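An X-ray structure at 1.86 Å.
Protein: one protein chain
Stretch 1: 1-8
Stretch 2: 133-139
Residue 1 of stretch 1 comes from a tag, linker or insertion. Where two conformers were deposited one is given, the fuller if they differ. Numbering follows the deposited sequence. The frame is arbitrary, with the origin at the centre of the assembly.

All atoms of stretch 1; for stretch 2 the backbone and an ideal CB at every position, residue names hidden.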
ATOM      1  N   GLY B   1      10.935   5.478  19.302  1.00 44.41           N
ATOM      2  CA  GLY B   1      11.113   6.971  19.255  1.00 42.12           C
ATOM      3  C   GLY B   1      12.136   7.246  18.177  1.00 39.43           C
ATOM      4  O   GLY B   1      13.239   7.734  18.457  1.00 41.09           O
HETATM    5  N   MSE B   2      11.762   6.941  16.947  0.80 37.40           N
HETATM    6  CA  MSE B   2      12.701   6.972  15.862  0.80 38.60           C
HETATM    7  C   MSE B   2      13.167   8.385  15.502  0.80 33.93           C
HETATM    8  O   MSE B   2      12.382   9.328  15.471  0.80 33.32           O
HETATM    9  CB  MSE B   2      12.090   6.317  14.643  0.80 39.29           C
HETATM   10  CG  MSE B   2      12.897   6.504  13.440  0.80 41.10           C
HETATM   11 SE   MSE B   2      12.225   5.308  12.080  0.60 46.25          SE
HETATM   12  CE  MSE B   2      10.370   6.003  11.838  0.80 40.99           C
ATOM     13  N   ASN B   3      14.458   8.506  15.220  1.00 30.40           N
ATOM     14  CA  ASN B   3      15.031   9.756  14.758  1.00 26.41           C
ATOM     15  C   ASN B   3      14.309  10.188  13.477  1.00 25.55           C
ATOM     16  O   ASN B   3      14.147   9.414  12.531  1.00 22.68           O
ATOM     17  CB  ASN B   3      16.559   9.567  14.547  1.00 24.82           C
ATOM     18  CG  ASN B   3      17.302  10.872  14.407  1.00 26.61           C
ATOM     19  OD1 ASN B   3      16.821  11.800  13.756  1.00 22.81           O
ATOM     20  ND2 ASN B   3      18.510  10.951  15.021  1.00 20.91           N
ATOM     21  N   VAL B   4      13.833  11.429  13.467  1.00 25.07           N
ATOM     22  CA  VAL B   4      13.130  11.980  12.318  1.00 25.93           C
ATOM     23  C   VAL B   4      14.048  11.973  11.099  1.00 25.66           C
ATOM     24  O   VAL B   4      13.580  11.960  10.003  1.00 26.31           O
ATOM     25  CB  VAL B   4      12.582  13.419  12.628  1.00 26.79           C
ATOM     26  CG1 VAL B   4      13.680  14.422  12.590  1.00 26.25           C
ATOM     27  CG2 VAL B   4      11.521  13.823  11.642  1.00 31.36           C
ATOM     28  N   ASN B   5      15.363  11.961  11.310  1.00 26.91           N
ATOM     29  CA  ASN B   5      16.330  11.879  10.210  1.00 26.63           C
ATOM     30  C   ASN B   5      16.306  10.584   9.398  1.00 25.08           C
ATOM     31  O   ASN B   5      16.938  10.543   8.355  1.00 24.29           O
ATOM     32  CB  ASN B   5      17.764  12.107  10.722  1.00 28.50           C
ATOM     33  CG  ASN B   5      17.979  13.522  11.209  1.00 32.37           C
ATOM     34  OD1 ASN B   5      17.683  14.494  10.502  1.00 38.56           O
ATOM     35  ND2 ASN B   5      18.497  13.651  12.404  1.00 39.07           N
ATOM     36  N   PHE B   6      15.625   9.539   9.857  1.00 23.94           N
ATOM     37  CA  PHE B   6      15.438   8.338   9.041  1.00 23.90           C
ATOM     38  C   PHE B   6      14.702   8.599   7.741  1.00 25.37           C
ATOM     39  O   PHE B   6      14.768   7.788   6.817  1.00 26.02           O
ATOM     40  CB  PHE B   6      14.815   7.181   9.849  1.00 23.75           C
ATOM     41  CG  PHE B   6      15.809   6.421  10.656  1.00 24.15           C
ATOM     42  CD1 PHE B   6      16.641   5.493  10.058  1.00 26.21           C
ATOM     43  CD2 PHE B   6      15.960   6.654  12.026  1.00 22.86           C
ATOM     44  CE1 PHE B   6      17.641   4.811  10.822  1.00 27.96           C
ATOM     45  CE2 PHE B   6      16.935   5.975  12.799  1.00 28.83           C
ATOM     46  CZ  PHE B   6      17.775   5.049  12.187  1.00 25.71           C
ATOM     47  N   ILE B   7      13.985   9.729   7.635  1.00 22.52           N
ATOM     48  CA  ILE B   7      13.319  10.049   6.389  1.00 22.00           C
ATOM     49  C   ILE B   7      14.294  10.631   5.361  1.00 20.98           C
ATOM     50  O   ILE B   7      14.000  10.614   4.181  1.00 23.23           O
ATOM     51  CB  ILE B   7      12.074  10.970   6.623  1.00 23.85           C
ATOM     52  CG1 ILE B   7      11.097  10.874   5.425  1.00 28.36           C
ATOM     53  CG2 ILE B   7      12.477  12.408   6.942  1.00 25.07           C
ATOM     54  CD1 ILE B   7       9.712  11.309   5.737  1.00 29.85           C
ATOM     55  N   ASN B   8      15.436  11.156   5.815  1.00 19.91           N
ATOM     56  CA  ASN B   8      16.356  11.875   4.946  1.00 21.90           C
ATOM     57  C   ASN B   8      16.822  11.096   3.699  1.00 22.96           C
ATOM     58  O   ASN B   8      16.807  11.650   2.616  1.00 22.87           O
ATOM     59  CB  ASN B   8      17.550  12.446   5.728  1.00 24.74           C
ATOM     60  CG  ASN B   8      17.137  13.548   6.696  1.00 26.26           C
ATOM     61  OD1 ASN B   8      16.028  14.044   6.595  1.00 33.25           O
ATOM     62  ND2 ASN B   8      18.014  13.934   7.607  1.00 26.46           N
ATOM     63  N   UNK B 133       5.147   2.138  15.590  1.00 33.61           N
ATOM     64  CA  UNK B 133       6.385   2.898  15.641  1.00 33.13           C
ATOM     65  C   UNK B 133       6.120   4.328  15.229  1.00 33.79           C
ATOM     66  O   UNK B 133       4.959   4.735  15.025  1.00 34.46           O
ATOM     67  CB  UNK B 133       7.454   2.269  14.746  1.00 33.13           C
ATOM     68  N   UNK B 134       7.177   5.107  15.090  1.00 32.16           N
ATOM     69  CA  UNK B 134       7.026   6.505  14.767  1.00 31.01           C
ATOM     70  C   UNK B 134       6.642   6.675  13.317  1.00 26.89           C
ATOM     71  O   UNK B 134       7.185   6.022  12.474  1.00 26.35           O
ATOM     72  CB  UNK B 134       8.314   7.272  15.074  1.00 31.01           C
ATOM     73  N   UNK B 135       5.703   7.561  13.032  1.00 24.60           N
ATOM     74  CA  UNK B 135       5.297   7.846  11.656  1.00 25.79           C
ATOM     75  C   UNK B 135       5.930   9.185  11.335  1.00 25.55           C
ATOM     76  O   UNK B 135       5.679  10.147  12.039  1.00 27.34           O
ATOM     77  CB  UNK B 135       3.777   7.866  11.478  1.00 25.79           C
ATOM     78  N   UNK B 136       6.755   9.246  10.300  1.00 23.25           N
ATOM     79  CA  UNK B 136       7.412  10.494   9.894  1.00 23.95           C
ATOM     80  C   UNK B 136       6.867  10.909   8.529  1.00 23.69           C
ATOM     81  O   UNK B 136       6.902  10.134   7.587  1.00 23.23           O
ATOM     82  CB  UNK B 136       8.933  10.331   9.847  1.00 23.95           C
ATOM     83  N   UNK B 137       6.342  12.122   8.435  1.00 23.69           N
ATOM     84  CA  UNK B 137       5.786  12.601   7.201  1.00 23.07           C
ATOM     85  C   UNK B 137       6.394  13.948   6.830  1.00 24.69           C
ATOM     86  O   UNK B 137       6.718  14.769   7.693  1.00 24.17           O
ATOM     87  CB  UNK B 137       4.263  12.703   7.308  1.00 23.07           C
ATOM     88  N   UNK B 138       6.538  14.176   5.536  0.56 23.19           N
ATOM     89  CA  UNK B 138       6.997  15.467   5.075  0.56 23.30           C
ATOM     90  C   UNK B 138       6.340  15.832   3.776  0.56 21.35           C
ATOM     91  O   UNK B 138       6.222  15.002   2.885  0.56 21.29           O
ATOM     92  CB  UNK B 138       8.519  15.479   4.921  0.56 23.30           C
ATOM     93  N   UNK B 139       5.906  17.085   3.677  1.00 23.54           N
ATOM     94  CA  UNK B 139       5.340  17.612   2.435  1.00 28.42           C
ATOM     95  C   UNK B 139       6.426  18.099   1.468  1.00 24.53           C
ATOM     96  O   UNK B 139       7.554  18.428   1.911  1.00 24.68           O
ATOM     97  CB  UNK B 139       4.373  18.756   2.747  1.00 28.42           C
TER

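Position 133 has a nearly fully extended backbone, with phi -172° and psi -173°. Its ideal CB points sideways and finds nothing of stretch 1 within 5.5 Å. Stretch 1 sets no demand here. Such angles are easiest for glycine, though other residues are not excluded. The deposited residue is Gly-133.

Position 134 points toward stretch 1. Its ideal CB lies 3.9 Å from Met-2 CB and 4.9 Å from Gly-1 C. Met-2 CB leaves little room in its direction, and the backbone N of Met-2 is a donor within reach of a short side chain. Serine, threonine or another small polar residue would suit; alanine would fit but would leave the donor unanswered from this side. The residue is Thr-134, with chi1 in the m well. Met-2 N donates a hydrogen bond to Thr-134 OG1, at 3.0 Å and a nearly straight 160°. Thr-134 OG1 also lies 3.7 Å from Gly-1 CA, a residue left from the expression tag.

Position 135 points away, as expected in an extended chain after a residue that points toward. Many side chains would do, long polar ones included. The residue is Lys-135. It folds back along its own stretch, and Lys-135 NZ donates a hydrogen bond to Gly-133 O at 2.9 Å.

Position 136 points toward stretch 1 again. Its ideal CB is 4.3 Å from Ile-7 CD1, 4.7 Å from Val-4 CG2 and 5.0 Å from Met-2 CE. This surround is apolar, so isoleucine, leucine, valine or methionine would suit, and a charge would not. The residue is Ile-136, which has the largest covered area of the contact. Ile-136 CD1 packs 3.6 Å from the selenomethionine methyl, Met-2 CE. Ile-136 CD1 also lies 3.6 Å from Asn-3 O, the carbonyl that accepts from Phe-6 N in the 3-10 turn. Ile-136 CG2 is 3.7 Å from Val-4 CG2 and 3.6 Å from Ile-7 CD1.

Position 137 points away, with nothing of stretch 1 within 5.5 Å of its ideal CB. Strand angles favour beta-branched residues, but others would fit. The residue is Ile-137, whose side chain stays clear of stretch 1.

Position 138 points toward stretch 1. Its ideal CB is 4.4 Å from Ile-7 CD1, so an apolar side chain is expected, such as leucine, valine or methionine. The residue is Met-138, a selenomethionine. Met-138 CG lies 4.0 Å from Ile-7 CD1.

Position 139 is out of reach of stretch 1. Phi of -84° permits proline among many others. The residue is Pro-139.

Stretch 2, residues 133-139: GTKIIMP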
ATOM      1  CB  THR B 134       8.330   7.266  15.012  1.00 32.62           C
ATOM      2  OG1 THR B 134       8.864   6.873  16.286  1.00 35.25           O
ATOM      3  CG2 THR B 134       8.076   8.793  14.992  1.00 34.31           C
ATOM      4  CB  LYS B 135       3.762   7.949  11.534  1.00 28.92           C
ATOM      5  CG  LYS B 135       2.987   6.589  11.608  1.00 30.15           C
ATOM      6  CD  LYS B 135       2.704   6.134  13.012  1.00 32.83           C
ATOM      7  CE  LYS B 135       2.079   4.748  13.089  1.00 33.14           C
ATOM      8  NZ  LYS B 135       2.109   4.236  14.469  1.00 34.57           N
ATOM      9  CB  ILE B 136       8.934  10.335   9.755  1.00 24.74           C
ATOM     10  CG1 ILE B 136       9.566   9.760  11.011  1.00 28.73           C
ATOM     11  CG2 ILE B 136       9.572  11.645   9.368  1.00 24.51           C
ATOM     12  CD1 ILE B 136      11.013   9.328  10.750  1.00 34.04           C
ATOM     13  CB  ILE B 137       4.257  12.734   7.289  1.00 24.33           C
ATOM     14  CG1 ILE B 137       3.686  13.217   5.959  1.00 24.95           C
ATOM     15  CG2 ILE B 137       3.846  13.676   8.384  1.00 28.50           C
ATOM     16  CD1 ILE B 137       2.194  12.850   5.772  1.00 29.96           C
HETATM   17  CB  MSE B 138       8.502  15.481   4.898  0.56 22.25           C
HETATM   18  CG  MSE B 138       9.028  14.701   3.732  0.56 27.49           C
HETATM   19 SE   MSE B 138      10.983  14.930   3.787  0.42 25.57          SE
HETATM   20  CE  MSE B 138      11.150  16.587   2.799  0.56 32.52           C
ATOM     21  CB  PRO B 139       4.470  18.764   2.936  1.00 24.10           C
ATOM     22  CG  PRO B 139       5.266  19.295   4.053  1.00 24.79           C
ATOM     23  CD  PRO B 139       5.873  18.097   4.748  1.00 25.22           C
TER
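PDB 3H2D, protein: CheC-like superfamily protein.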